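PDB 5KJP: enoyl-CoA hydratase from Mycobacterium tuberculosis, which probably catalyses the reversible addition of water to the double bond of 2-enoyl-CoA thioesters in fatty acid metabolism, as other crotonases do. Local coordinates for residues N37-N40 / A41-R45; L94-E98 / R99-K103; Y160-A163 / M164-L168; E176-E180 / L181-N185. All coordinates share one frame; numbering follows the deposited sequence.

How the interactions relate
The four contacts follow one another along a single crotonase-fold chain. Interaction 1 starts helix 41-56, and interaction 2 lies in the loop that leads into strand 105-109 of the main sheet. Their centres are 14 Å apart and they touch: Ser44 meets Gly95, and Val39 packs on Leu94. Interaction 3 is a piece of helix 160-169, and interaction 4 ends helix 175-180 just before strand 186-188. Their centres are also 14 Å apart, and Ile162 packs on Leu181. The two pairs stand apart, with centres 22 to 27 Å from each other. Interactions 2, 3 and 4 all reach other subunits. Asn185 of interaction 4 bonds to Ala161 and Glu165 of interaction 3 in a neighbouring copy, so these two contacts help build the trimer interface.

Interaction 1. Residues N37-N40 / A41-R45; sequences NAVN and AAVSR
Asn40 is the N-cap of helix 41-56, and its side chain reaches over the first turn to Val43. OD1 of Asn40 accepts from N of Val43 at 2.9 Å. The N-H points almost straight at the oxygen (164°), and the donor is tilted modestly from the amide plane. The side chain can bend back this way because CG sits between the backbone N and the carbonyl carbon (chi1 59°). The backbone carbonyl of the same residue starts the i to i+4 bonding of the helix: O of Asn40 takes N of Ser44 at 2.9 Å. The cap and the first helical bond thus use two different oxygens of one residue. The other end of the amide is held too, since ND2 bonds to Glu16.

The tight side is buried. Val39 and Val43 cross at about a right angle there, with CG1 of Val39 4.0 Å from CG1 of Val43. Val43 also rests on Ile30 of strand 25-30, which ties the helix start to the sheet. The looser side carries Ala41 and Ala42, both partly exposed, and then Arg45, whose exposed chain runs away to a salt bridge with Asp49. Back at the cap, CG2 of Val43 lies 3.3 Å from OD1 of Asn40.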
ATOM      1  N   ASN A  37      -4.219 -17.773 -25.579  1.00 19.28           N
ATOM      2  CA  ASN A  37      -4.694 -18.292 -24.298  1.00 18.26           C
ATOM      3  C   ASN A  37      -5.845 -17.474 -23.705  1.00 19.70           C
ATOM      4  O   ASN A  37      -5.988 -17.377 -22.485  1.00 17.33           O
ATOM      5  CB  ASN A  37      -3.517 -18.384 -23.319  1.00 16.73           C
ATOM      6  CG  ASN A  37      -2.514 -19.451 -23.740  1.00 20.62           C
ATOM      7  OD1 ASN A  37      -2.906 -20.512 -24.231  1.00 23.15           O
ATOM      8  ND2 ASN A  37      -1.223 -19.170 -23.578  1.00 18.67           N
ATOM      9  N   ALA A  38      -6.666 -16.898 -24.582  1.00 20.39           N
ATOM     10  CA  ALA A  38      -7.864 -16.187 -24.157  1.00 22.37           C
ATOM     11  C   ALA A  38      -8.806 -17.137 -23.429  1.00 20.78           C
ATOM     12  O   ALA A  38      -8.909 -18.312 -23.775  1.00 19.51           O
ATOM     13  CB  ALA A  38      -8.572 -15.545 -25.355  1.00 18.75           C
ATOM     14  N   VAL A  39      -9.491 -16.626 -22.418  1.00 16.79           N
ATOM     15  CA  VAL A  39     -10.369 -17.462 -21.612  1.00 18.01           C
ATOM     16  C   VAL A  39     -11.750 -17.601 -22.245  1.00 19.86           C
ATOM     17  O   VAL A  39     -12.507 -16.633 -22.327  1.00 18.76           O
ATOM     18  CB  VAL A  39     -10.513 -16.901 -20.183  1.00 21.11           C
ATOM     19  CG1 VAL A  39     -11.428 -17.796 -19.338  1.00 16.97           C
ATOM     20  CG2 VAL A  39      -9.134 -16.749 -19.529  1.00 20.00           C
ATOM     21  N   ASN A  40     -12.065 -18.810 -22.705  1.00 18.84           N
ATOM     22  CA  ASN A  40     -13.426 -19.143 -23.113  1.00 20.77           C
ATOM     23  C   ASN A  40     -14.088 -20.000 -22.034  1.00 21.15           C
ATOM     24  O   ASN A  40     -13.556 -20.122 -20.922  1.00 18.93           O
ATOM     25  CB  ASN A  40     -13.439 -19.861 -24.466  1.00 20.13           C
ATOM     26  CG  ASN A  40     -12.628 -21.147 -24.461  1.00 25.26           C
ATOM     27  OD1 ASN A  40     -12.086 -21.553 -23.431  1.00 25.35           O
ATOM     28  ND2 ASN A  40     -12.547 -21.801 -25.621  1.00 21.44           N
ATOM     29  N   ALA A  41     -15.238 -20.589 -22.354  1.00 22.59           N
ATOM     30  CA  ALA A  41     -15.952 -21.429 -21.393  1.00 27.14           C
ATOM     31  C   ALA A  41     -15.095 -22.614 -20.949  1.00 32.75           C
ATOM     32  O   ALA A  41     -15.029 -22.924 -19.756  1.00 25.46           O
ATOM     33  CB  ALA A  41     -17.269 -21.920 -21.984  1.00 29.42           C
ATOM     34  N   ALA A  42     -14.439 -23.262 -21.912  1.00 21.50           N
ATOM     35  CA  ALA A  42     -13.601 -24.429 -21.627  1.00 27.14           C
ATOM     36  C   ALA A  42     -12.453 -24.082 -20.675  1.00 26.04           C
ATOM     37  O   ALA A  42     -12.185 -24.812 -19.714  1.00 22.95           O
ATOM     38  CB  ALA A  42     -13.057 -25.020 -22.923  1.00 22.16           C
ATOM     39  N   VAL A  43     -11.778 -22.968 -20.940  1.00 20.57           N
ATOM     40  CA  VAL A  43     -10.669 -22.550 -20.089  1.00 17.76           C
ATOM     41  C   VAL A  43     -11.167 -22.141 -18.706  1.00 19.70           C
ATOM     42  O   VAL A  43     -10.554 -22.480 -17.697  1.00 18.32           O
ATOM     43  CB  VAL A  43      -9.876 -21.381 -20.706  1.00 20.63           C
ATOM     44  CG1 VAL A  43      -8.868 -20.837 -19.703  1.00 15.82           C
ATOM     45  CG2 VAL A  43      -9.163 -21.837 -21.972  1.00 18.65           C
ATOM     46  N   SER A  44     -12.283 -21.420 -18.662  1.00 18.62           N
ATOM     47  CA  SER A  44     -12.855 -21.002 -17.386  1.00 20.70           C
ATOM     48  C   SER A  44     -13.159 -22.216 -16.505  1.00 19.08           C
ATOM     49  O   SER A  44     -12.760 -22.264 -15.339  1.00 20.15           O
ATOM     50  CB  SER A  44     -14.123 -20.175 -17.612  1.00 21.43           C
ATOM     51  OG  SER A  44     -14.640 -19.717 -16.377  1.00 20.97           O
ATOM     52  N   ARG A  45     -13.857 -23.198 -17.074  1.00 20.17           N
ATOM     53  CA  ARG A  45     -14.167 -24.434 -16.356  1.00 21.55           C
ATOM     54  C   ARG A  45     -12.908 -25.204 -15.977  1.00 23.58           C
ATOM     55  O   ARG A  45     -12.807 -25.736 -14.870  1.00 19.86           O
ATOM     56  CB  ARG A  45     -15.078 -25.334 -17.193  1.00 22.86           C
ATOM     57  CG  ARG A  45     -15.462 -26.632 -16.489  1.00 29.03           C
ATOM     58  CD  ARG A  45     -16.266 -26.354 -15.224  1.00 44.07           C
ATOM     59  NE  ARG A  45     -16.427 -27.537 -14.380  1.00 55.04           N
ATOM     60  CZ  ARG A  45     -17.352 -28.476 -14.565  1.00 59.97           C
ATOM     61  NH1 ARG A  45     -18.212 -28.377 -15.570  1.00 59.77           N
ATOM     62  NH2 ARG A  45     -17.417 -29.516 -13.744  1.00 64.37           N
TER

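Interaction 2. Residues L94-E98 / R99-K103; sequences LGFTE and RPPTK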
ATOM      1  N   LEU A  94     -14.055 -15.307 -13.679  1.00 22.18           N
ATOM      2  CA  LEU A  94     -13.265 -15.730 -14.821  1.00 19.28           C
ATOM      3  C   LEU A  94     -12.331 -16.835 -14.365  1.00 19.86           C
ATOM      4  O   LEU A  94     -11.215 -16.576 -13.915  1.00 21.88           O
ATOM      5  CB  LEU A  94     -12.481 -14.552 -15.411  1.00 22.33           C
ATOM      6  CG  LEU A  94     -11.881 -14.747 -16.806  1.00 27.23           C
ATOM      7  CD1 LEU A  94     -12.984 -14.814 -17.857  1.00 22.68           C
ATOM      8  CD2 LEU A  94     -10.869 -13.645 -17.131  1.00 25.35           C
ATOM      9  N   GLY A  95     -12.802 -18.073 -14.452  1.00 22.59           N
ATOM     10  CA  GLY A  95     -12.051 -19.196 -13.930  1.00 23.92           C
ATOM     11  C   GLY A  95     -12.128 -19.274 -12.416  1.00 28.61           C
ATOM     12  O   GLY A  95     -12.780 -20.164 -11.870  1.00 26.44           O
ATOM     13  N   PHE A  96     -11.472 -18.335 -11.737  1.00 17.42           N
ATOM     14  CA  PHE A  96     -11.396 -18.357 -10.282  1.00 16.49           C
ATOM     15  C   PHE A  96     -11.244 -16.953  -9.678  1.00 16.61           C
ATOM     16  O   PHE A  96     -10.946 -16.818  -8.494  1.00 17.97           O
ATOM     17  CB  PHE A  96     -10.225 -19.242  -9.831  1.00 18.88           C
ATOM     18  CG  PHE A  96      -8.881 -18.759 -10.313  1.00 19.05           C
ATOM     19  CD1 PHE A  96      -8.421 -19.088 -11.585  1.00 19.74           C
ATOM     20  CD2 PHE A  96      -8.086 -17.956  -9.505  1.00 15.24           C
ATOM     21  CE1 PHE A  96      -7.187 -18.629 -12.035  1.00 19.41           C
ATOM     22  CE2 PHE A  96      -6.854 -17.494  -9.948  1.00 13.33           C
ATOM     23  CZ  PHE A  96      -6.401 -17.829 -11.213  1.00 18.34           C
ATOM     24  N   THR A  97     -11.444 -15.913 -10.484  1.00 17.31           N
ATOM     25  CA  THR A  97     -11.250 -14.543 -10.003  1.00 17.66           C
ATOM     26  C   THR A  97     -12.145 -14.172  -8.820  1.00 17.52           C
ATOM     27  O   THR A  97     -11.774 -13.329  -8.008  1.00 19.88           O
ATOM     28  CB  THR A  97     -11.499 -13.508 -11.114  1.00 15.84           C
ATOM     29  OG1 THR A  97     -12.754 -13.783 -11.749  1.00 16.89           O
ATOM     30  CG2 THR A  97     -10.374 -13.543 -12.148  1.00 18.27           C
ATOM     31  N   GLU A  98     -13.322 -14.785  -8.725  1.00 17.48           N
ATOM     32  CA  GLU A  98     -14.216 -14.496  -7.607  1.00 16.70           C
ATOM     33  C   GLU A  98     -14.216 -15.629  -6.586  1.00 25.40           C
ATOM     34  O   GLU A  98     -15.045 -15.665  -5.675  1.00 27.24           O
ATOM     35  CB  GLU A  98     -15.630 -14.225  -8.114  1.00 20.75           C
ATOM     36  CG  GLU A  98     -15.687 -12.992  -8.996  1.00 21.63           C
ATOM     37  CD  GLU A  98     -17.079 -12.665  -9.479  1.00 32.03           C
ATOM     38  OE1 GLU A  98     -18.047 -12.906  -8.727  1.00 35.59           O
ATOM     39  OE2 GLU A  98     -17.198 -12.156 -10.612  1.00 35.54           O
ATOM     40  N   ARG A  99     -13.271 -16.547  -6.743  1.00 18.29           N
ATOM     41  CA  ARG A  99     -13.136 -17.667  -5.820  1.00 22.73           C
ATOM     42  C   ARG A  99     -11.685 -18.151  -5.795  1.00 22.13           C
ATOM     43  O   ARG A  99     -11.386 -19.255  -6.254  1.00 21.69           O
ATOM     44  CB  ARG A  99     -14.083 -18.804  -6.223  1.00 22.59           C
ATOM     45  CG  ARG A  99     -14.139 -19.973  -5.248  1.00 29.56           C
ATOM     46  CD  ARG A  99     -14.847 -21.167  -5.867  1.00 38.44           C
ATOM     47  NE  ARG A  99     -14.685 -22.373  -5.058  1.00 52.48           N
ATOM     48  CZ  ARG A  99     -15.349 -22.617  -3.930  1.00 69.18           C
ATOM     49  NH1 ARG A  99     -16.232 -21.740  -3.467  1.00 71.10           N
ATOM     50  NH2 ARG A  99     -15.130 -23.744  -3.265  1.00 71.40           N
ATOM     51  N   PRO A 100     -10.771 -17.318  -5.267  1.00 20.97           N
ATOM     52  CA  PRO A 100      -9.353 -17.695  -5.234  1.00 20.40           C
ATOM     53  C   PRO A 100      -9.140 -18.947  -4.384  1.00 16.61           C
ATOM     54  O   PRO A 100      -9.879 -19.159  -3.422  1.00 19.49           O
ATOM     55  CB  PRO A 100      -8.668 -16.471  -4.601  1.00 24.67           C
ATOM     56  CG  PRO A 100      -9.681 -15.372  -4.645  1.00 26.30           C
ATOM     57  CD  PRO A 100     -11.015 -16.025  -4.604  1.00 25.15           C
ATOM     58  N   PRO A 101      -8.147 -19.773  -4.737  1.00 16.19           N
ATOM     59  CA  PRO A 101      -7.917 -21.013  -3.988  1.00 18.95           C
ATOM     60  C   PRO A 101      -7.476 -20.753  -2.551  1.00 20.74           C
ATOM     61  O   PRO A 101      -7.017 -19.655  -2.220  1.00 15.46           O
ATOM     62  CB  PRO A 101      -6.794 -21.699  -4.776  1.00 16.35           C
ATOM     63  CG  PRO A 101      -6.061 -20.566  -5.422  1.00 15.79           C
ATOM     64  CD  PRO A 101      -7.122 -19.553  -5.773  1.00 16.99           C
ATOM     65  N   THR A 102      -7.621 -21.770  -1.711  1.00 18.46           N
ATOM     66  CA  THR A 102      -7.141 -21.727  -0.337  1.00 23.63           C
ATOM     67  C   THR A 102      -5.621 -21.869  -0.274  1.00 19.45           C
ATOM     68  O   THR A 102      -4.940 -21.122   0.427  1.00 19.05           O
ATOM     69  CB  THR A 102      -7.805 -22.830   0.487  1.00 21.99           C
ATOM     70  OG1 THR A 102      -9.220 -22.600   0.506  1.00 26.00           O
ATOM     71  CG2 THR A 102      -7.262 -22.856   1.917  1.00 23.40           C
ATOM     72  N   LYS A 103      -5.095 -22.829  -1.025  1.00 15.23           N
ATOM     73  CA  LYS A 103      -3.656 -23.062  -1.066  1.00 15.05           C
ATOM     74  C   LYS A 103      -2.969 -21.998  -1.934  1.00 14.70           C
ATOM     75  O   LYS A 103      -3.628 -21.343  -2.736  1.00 13.67           O
ATOM     76  CB  LYS A 103      -3.378 -24.475  -1.580  1.00 14.80           C
ATOM     77  CG  LYS A 103      -3.844 -25.553  -0.605  1.00 16.87           C
ATOM     78  CD  LYS A 103      -3.658 -26.961  -1.169  1.00 16.30           C
ATOM     79  CE  LYS A 103      -4.261 -27.997  -0.232  1.00 19.88           C
ATOM     80  NZ  LYS A 103      -4.335 -29.344  -0.865  1.00 19.95           N
TER
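Phe96 has CG between its backbone N and carbonyl carbon (chi1 61°), which sets its ring beside Pro100 and Pro101. Arg99 runs extended from CG to NE, and its charged end leads away from the turn. Between them the chain makes a type I beta turn from Phe96 to Arg99. N of Arg99 donates to O of Phe96 at 2.9 Å and closes it. The donor stands well above the carbonyl plane of Phe96, 67° out of it.

Pro100 and Pro101 then carry the chain away. CA of Pro100 lies at the edge of the Phe96 ring, near its plane. CD of Pro101 approaches the same ring obliquely, 4.2 Å from CD2 of Phe96. Both Phe96 and Pro101 also pack on Met51 of helix 41-56, and Phe96 reaches Leu120 of helix 116-123. Glu98, partly exposed, packs on Phe231 of the second subunit.

The bend is closed by one backbone bond, while Phe96 and Pro101 seat it on helix 41-56 and Phe96 also on helix 116-123. Proline has no N-H, so Pro100 N cannot add a second bond to O of Phe96.

Interaction 3. Residues Y160-A163 / M164-L168; sequences YAIA and MELAL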
ATOM      1  N   TYR A 160      -1.401   3.090  -5.160  1.00 11.70           N
ATOM      2  CA  TYR A 160      -2.748   3.485  -5.547  1.00 11.82           C
ATOM      3  C   TYR A 160      -2.808   4.319  -6.827  1.00 16.88           C
ATOM      4  O   TYR A 160      -3.608   4.041  -7.723  1.00 15.01           O
ATOM      5  CB  TYR A 160      -3.381   4.254  -4.383  1.00 17.61           C
ATOM      6  CG  TYR A 160      -4.751   4.842  -4.656  1.00 18.98           C
ATOM      7  CD1 TYR A 160      -4.886   6.091  -5.251  1.00 18.81           C
ATOM      8  CD2 TYR A 160      -5.905   4.162  -4.292  1.00 22.00           C
ATOM      9  CE1 TYR A 160      -6.128   6.640  -5.497  1.00 24.57           C
ATOM     10  CE2 TYR A 160      -7.162   4.714  -4.524  1.00 26.98           C
ATOM     11  CZ  TYR A 160      -7.263   5.951  -5.131  1.00 27.50           C
ATOM     12  OH  TYR A 160      -8.498   6.516  -5.383  1.00 35.28           O
ATOM     13  N   ALA A 161      -1.961   5.337  -6.917  1.00 14.03           N
ATOM     14  CA  ALA A 161      -2.029   6.271  -8.035  1.00 15.99           C
ATOM     15  C   ALA A 161      -1.588   5.625  -9.344  1.00 14.98           C
ATOM     16  O   ALA A 161      -2.061   6.009 -10.414  1.00 11.65           O
ATOM     17  CB  ALA A 161      -1.182   7.503  -7.750  1.00 17.45           C
ATOM     18  N   ILE A 162      -0.666   4.667  -9.257  1.00 13.09           N
ATOM     19  CA  ILE A 162      -0.202   3.975 -10.452  1.00 12.00           C
ATOM     20  C   ILE A 162      -1.296   3.018 -10.920  1.00 11.27           C
ATOM     21  O   ILE A 162      -1.535   2.871 -12.121  1.00 13.18           O
ATOM     22  CB  ILE A 162       1.117   3.202 -10.220  1.00 12.92           C
ATOM     23  CG1 ILE A 162       2.176   4.103  -9.563  1.00 13.20           C
ATOM     24  CG2 ILE A 162       1.628   2.623 -11.539  1.00 14.31           C
ATOM     25  CD1 ILE A 162       2.433   5.403 -10.311  1.00 18.60           C
ATOM     26  N   ALA A 163      -1.974   2.386  -9.970  1.00 10.46           N
ATOM     27  CA  ALA A 163      -3.117   1.542 -10.306  1.00 10.32           C
ATOM     28  C   ALA A 163      -4.215   2.371 -10.989  1.00 14.05           C
ATOM     29  O   ALA A 163      -4.769   1.955 -12.004  1.00 11.43           O
ATOM     30  CB  ALA A 163      -3.650   0.850  -9.059  1.00 10.31           C
HETATM   31  N   MSE A 164      -4.509   3.544 -10.430  1.00 13.40           N
HETATM   32  CA  MSE A 164      -5.441   4.499 -11.041  1.00 13.97           C
HETATM   33  C   MSE A 164      -5.021   4.849 -12.469  1.00 15.38           C
HETATM   34  O   MSE A 164      -5.836   4.814 -13.401  1.00 12.90           O
HETATM   35  CB  MSE A 164      -5.533   5.780 -10.195  1.00 11.97           C
HETATM   36  CG  MSE A 164      -6.521   6.836 -10.717  1.00 13.40           C
HETATM   37 SE   MSE A 164      -8.395   6.269 -10.555  0.77 21.80          SE
HETATM   38  CE  MSE A 164      -8.594   6.509  -8.615  1.00 20.70           C
ATOM     39  N   GLU A 165      -3.745   5.185 -12.641  1.00 11.88           N
ATOM     40  CA  GLU A 165      -3.228   5.580 -13.949  1.00 11.72           C
ATOM     41  C   GLU A 165      -3.417   4.468 -14.972  1.00 12.69           C
ATOM     42  O   GLU A 165      -3.912   4.698 -16.085  1.00 12.24           O
ATOM     43  CB  GLU A 165      -1.747   5.948 -13.856  1.00 13.47           C
ATOM     44  CG  GLU A 165      -1.095   6.186 -15.204  1.00 16.04           C
ATOM     45  CD  GLU A 165       0.422   6.293 -15.119  1.00 23.04           C
ATOM     46  OE1 GLU A 165       0.969   6.374 -13.994  1.00 17.27           O
ATOM     47  OE2 GLU A 165       1.069   6.284 -16.186  1.00 25.00           O
ATOM     48  N   LEU A 166      -3.036   3.254 -14.589  1.00 11.04           N
ATOM     49  CA  LEU A 166      -3.165   2.115 -15.489  1.00 12.00           C
ATOM     50  C   LEU A 166      -4.628   1.843 -15.830  1.00 14.25           C
ATOM     51  O   LEU A 166      -4.963   1.521 -16.973  1.00 13.09           O
ATOM     52  CB  LEU A 166      -2.516   0.880 -14.866  1.00 10.78           C
ATOM     53  CG  LEU A 166      -0.995   0.981 -14.737  1.00 13.04           C
ATOM     54  CD1 LEU A 166      -0.457  -0.157 -13.866  1.00 13.01           C
ATOM     55  CD2 LEU A 166      -0.326   0.977 -16.119  1.00 14.38           C
ATOM     56  N   ALA A 167      -5.502   1.992 -14.842  1.00 11.06           N
ATOM     57  CA  ALA A 167      -6.918   1.719 -15.046  1.00 13.43           C
ATOM     58  C   ALA A 167      -7.585   2.765 -15.954  1.00 13.84           C
ATOM     59  O   ALA A 167      -8.451   2.429 -16.771  1.00 15.23           O
ATOM     60  CB  ALA A 167      -7.636   1.641 -13.697  1.00 11.43           C
ATOM     61  N   LEU A 168      -7.181   4.026 -15.826  1.00 12.11           N
ATOM     62  CA  LEU A 168      -7.815   5.104 -16.592  1.00 13.65           C
ATOM     63  C   LEU A 168      -7.246   5.242 -18.001  1.00 14.64           C
ATOM     64  O   LEU A 168      -7.941   5.682 -18.917  1.00 13.85           O
ATOM     65  CB  LEU A 168      -7.678   6.442 -15.855  1.00 12.98           C
ATOM     66  CG  LEU A 168      -8.360   6.536 -14.487  1.00 13.03           C
ATOM     67  CD1 LEU A 168      -8.307   7.959 -13.950  1.00 13.47           C
ATOM     68  CD2 LEU A 168      -9.797   6.034 -14.562  1.00 15.96           C
TER
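The Tyr160 ring meets the methyl of Met164, a selenomethionine here, which approaches obliquely near the hydroxyl end. CE of Met164 lies 3.8 Å from CZ of Tyr160 and 3.2 Å from its OH. The two side chains run side by side and point the same way. Met164 starts with CG opposite the backbone N (chi1 -178°), then bends twice to turn its methyl back to the phenol. The other flat group, the Glu165 carboxylate, lies alongside Ile162, with OE1 of Glu165 4.1 Å from CD1 of Ile162.

Four successive alpha-helical bonds tie these residues into one stretch of helix 160-169. N of Met164 donates to O of Tyr160 at 2.9 Å, and Glu165, Leu166 and Ala167 bond to Ala161, Ile162 and Ala163 in the same way. One turn on, CG2 of Ile162 and CD1 of Leu166 are 4.2 Å apart. Ala163 packs on Leu154 and Pro155 of helix 150-157, and Ala167 on its Leu151.

The polar groups look to another chain. OH of Tyr160 bonds to Arg223 of the second subunit. OE1 of Glu165 and O of Ala161 both bond to Asn185 of that subunit. Met164 packs on its Ile219. The helix therefore joins apolar contacts with directed polar bonds in the trimer interface, and the arginine would probably polarise the phenol.

Interaction 4. Residues E176-E180 / L181-N185; sequences ERAHE and LGLVN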
ATOM      1  N   GLU A 176       9.284  -5.209 -15.779  1.00 13.55           N
ATOM      2  CA  GLU A 176      10.360  -4.676 -14.950  1.00 16.32           C
ATOM      3  C   GLU A 176       9.841  -3.550 -14.053  1.00 15.20           C
ATOM      4  O   GLU A 176      10.176  -3.490 -12.870  1.00 16.86           O
ATOM      5  CB  GLU A 176      11.536  -4.218 -15.818  1.00 24.54           C
ATOM      6  CG  GLU A 176      12.298  -5.414 -16.392  1.00 33.78           C
ATOM      7  CD  GLU A 176      13.640  -5.054 -16.999  1.00 47.47           C
ATOM      8  OE1 GLU A 176      13.752  -3.967 -17.602  1.00 44.23           O
ATOM      9  OE2 GLU A 176      14.579  -5.872 -16.875  1.00 43.43           O
ATOM     10  N   ARG A 177       8.996  -2.691 -14.609  1.00 14.55           N
ATOM     11  CA  ARG A 177       8.294  -1.680 -13.821  1.00 14.38           C
ATOM     12  C   ARG A 177       7.373  -2.329 -12.782  1.00 18.27           C
ATOM     13  O   ARG A 177       7.294  -1.882 -11.636  1.00 16.26           O
ATOM     14  CB  ARG A 177       7.483  -0.764 -14.740  1.00 19.61           C
ATOM     15  CG  ARG A 177       6.661   0.286 -14.008  1.00 26.42           C
ATOM     16  CD  ARG A 177       7.474   1.510 -13.627  1.00 27.78           C
ATOM     17  NE  ARG A 177       6.592   2.583 -13.176  1.00 23.78           N
ATOM     18  CZ  ARG A 177       6.751   3.257 -12.044  1.00 33.77           C
ATOM     19  NH1 ARG A 177       7.776   2.980 -11.244  1.00 33.27           N
ATOM     20  NH2 ARG A 177       5.891   4.216 -11.718  1.00 29.08           N
ATOM     21  N   ALA A 178       6.667  -3.378 -13.195  1.00 14.69           N
ATOM     22  CA  ALA A 178       5.783  -4.104 -12.290  1.00 15.88           C
ATOM     23  C   ALA A 178       6.551  -4.693 -11.101  1.00 18.66           C
ATOM     24  O   ALA A 178       6.023  -4.772  -9.991  1.00 15.52           O
ATOM     25  CB  ALA A 178       5.040  -5.201 -13.043  1.00 12.48           C
ATOM     26  N   HIS A 179       7.799  -5.100 -11.331  1.00 13.68           N
ATOM     27  CA  HIS A 179       8.645  -5.570 -10.243  1.00 14.29           C
ATOM     28  C   HIS A 179       9.035  -4.419  -9.312  1.00 18.04           C
ATOM     29  O   HIS A 179       9.027  -4.577  -8.088  1.00 17.23           O
ATOM     30  CB  HIS A 179       9.896  -6.257 -10.789  1.00 16.82           C
ATOM     31  CG  HIS A 179      10.841  -6.718  -9.721  1.00 22.10           C
ATOM     32  ND1 HIS A 179      10.595  -7.829  -8.945  1.00 24.89           N
ATOM     33  CD2 HIS A 179      12.015  -6.205  -9.290  1.00 30.75           C
ATOM     34  CE1 HIS A 179      11.587  -7.987  -8.085  1.00 26.04           C
ATOM     35  NE2 HIS A 179      12.462  -7.018  -8.270  1.00 26.86           N
ATOM     36  N   GLU A 180       9.371  -3.266  -9.890  1.00 19.31           N
ATOM     37  CA  GLU A 180       9.682  -2.073  -9.097  1.00 22.60           C
ATOM     38  C   GLU A 180       8.515  -1.703  -8.190  1.00 24.10           C
ATOM     39  O   GLU A 180       8.712  -1.210  -7.080  1.00 23.07           O
ATOM     40  CB  GLU A 180      10.002  -0.870  -9.988  1.00 21.76           C
ATOM     41  CG  GLU A 180      11.129  -1.044 -10.975  1.00 31.00           C
ATOM     42  CD  GLU A 180      11.184   0.104 -11.974  1.00 46.51           C
ATOM     43  OE1 GLU A 180      10.408   1.075 -11.819  1.00 48.80           O
ATOM     44  OE2 GLU A 180      12.005   0.038 -12.909  1.00 56.71           O
ATOM     45  N   LEU A 181       7.299  -1.919  -8.684  1.00 14.54           N
ATOM     46  CA  LEU A 181       6.096  -1.494  -7.978  1.00 14.94           C
ATOM     47  C   LEU A 181       5.602  -2.544  -6.986  1.00 19.36           C
ATOM     48  O   LEU A 181       4.659  -2.291  -6.233  1.00 19.27           O
ATOM     49  CB  LEU A 181       4.978  -1.179  -8.978  1.00 15.81           C
ATOM     50  CG  LEU A 181       5.223  -0.035  -9.956  1.00 21.34           C
ATOM     51  CD1 LEU A 181       4.103   0.003 -10.992  1.00 21.19           C
ATOM     52  CD2 LEU A 181       5.335   1.293  -9.209  1.00 28.13           C
ATOM     53  N   GLY A 182       6.211  -3.726  -7.007  1.00 14.77           N
ATOM     54  CA  GLY A 182       5.862  -4.778  -6.064  1.00 18.79           C
ATOM     55  C   GLY A 182       4.794  -5.762  -6.515  1.00 15.05           C
ATOM     56  O   GLY A 182       4.405  -6.641  -5.748  1.00 16.32           O
ATOM     57  N   LEU A 183       4.321  -5.624  -7.751  1.00 14.02           N
ATOM     58  CA  LEU A 183       3.339  -6.550  -8.308  1.00 11.18           C
ATOM     59  C   LEU A 183       3.988  -7.888  -8.663  1.00 14.23           C
ATOM     60  O   LEU A 183       3.407  -8.958  -8.457  1.00 13.35           O
ATOM     61  CB  LEU A 183       2.676  -5.951  -9.546  1.00 12.58           C
ATOM     62  CG  LEU A 183       1.720  -6.864 -10.317  1.00 14.54           C
ATOM     63  CD1 LEU A 183       0.493  -7.204  -9.465  1.00 15.38           C
ATOM     64  CD2 LEU A 183       1.322  -6.240 -11.654  1.00 17.55           C
ATOM     65  N   VAL A 184       5.198  -7.812  -9.206  1.00 14.00           N
ATOM     66  CA  VAL A 184       5.938  -9.002  -9.602  1.00 13.88           C
ATOM     67  C   VAL A 184       6.957  -9.352  -8.519  1.00 13.23           C
ATOM     68  O   VAL A 184       7.801  -8.533  -8.156  1.00 14.02           O
ATOM     69  CB  VAL A 184       6.655  -8.798 -10.959  1.00 16.31           C
ATOM     70  CG1 VAL A 184       7.668  -9.905 -11.202  1.00 15.58           C
ATOM     71  CG2 VAL A 184       5.633  -8.723 -12.109  1.00 12.99           C
ATOM     72  N   ASN A 185       6.862 -10.570  -7.996  1.00 11.42           N
ATOM     73  CA  ASN A 185       7.787 -11.050  -6.976  1.00 13.48           C
ATOM     74  C   ASN A 185       9.175 -11.356  -7.524  1.00 16.83           C
ATOM     75  O   ASN A 185      10.192 -10.989  -6.933  1.00 16.08           O
ATOM     76  CB  ASN A 185       7.217 -12.306  -6.317  1.00 16.87           C
ATOM     77  CG  ASN A 185       5.929 -12.033  -5.583  1.00 18.29           C
ATOM     78  OD1 ASN A 185       4.839 -12.085  -6.163  1.00 14.46           O
ATOM     79  ND2 ASN A 185       6.046 -11.721  -4.300  1.00 13.50           N
TER
HETATM   80  O   HOH W   1       8.971  -6.618  -6.423  1.00 26.85           O
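Helix 175-180 ends in a Schellman motif at Gly182, whose positive phi (92°) turns the chain back so that O of Ala178 accepts from N of Leu183 at 2.9 Å, nearly in line with its C=O, and from N of Val184 at 3.2 Å, well above the carbonyl plane, while N of Gly182 bonds to O of His179.

On the buried side, CB of Ala178 meets CG2 of Val184 at 3.7 Å, with CD2 of Leu183 beside it. Leu183 and Val184 also pack on Ile127 of strand 126-130, so the helix end is fixed to the main sheet. Leu181, itself buried, lays CD2 over one face of the Arg177 guanidinium, offset toward its rim. Arg177 bends at chi2 (82°) to bring the group there. The same guanidinium meets OE1 of Glu180 in its plane, a salt bridge with NH1 of Arg177 at 3.3 Å.

His179 reaches across to the returning chain, and its side chain also packs on Arg177 of the third subunit. ND1 of His179 donates to O of Val184 at 3.0 Å, from above the carbonyl plane. A water over one face of the His179 ring bridges the two backbones, donating to O of His179 at 2.6 Å and to O of Val184 at 2.8 Å.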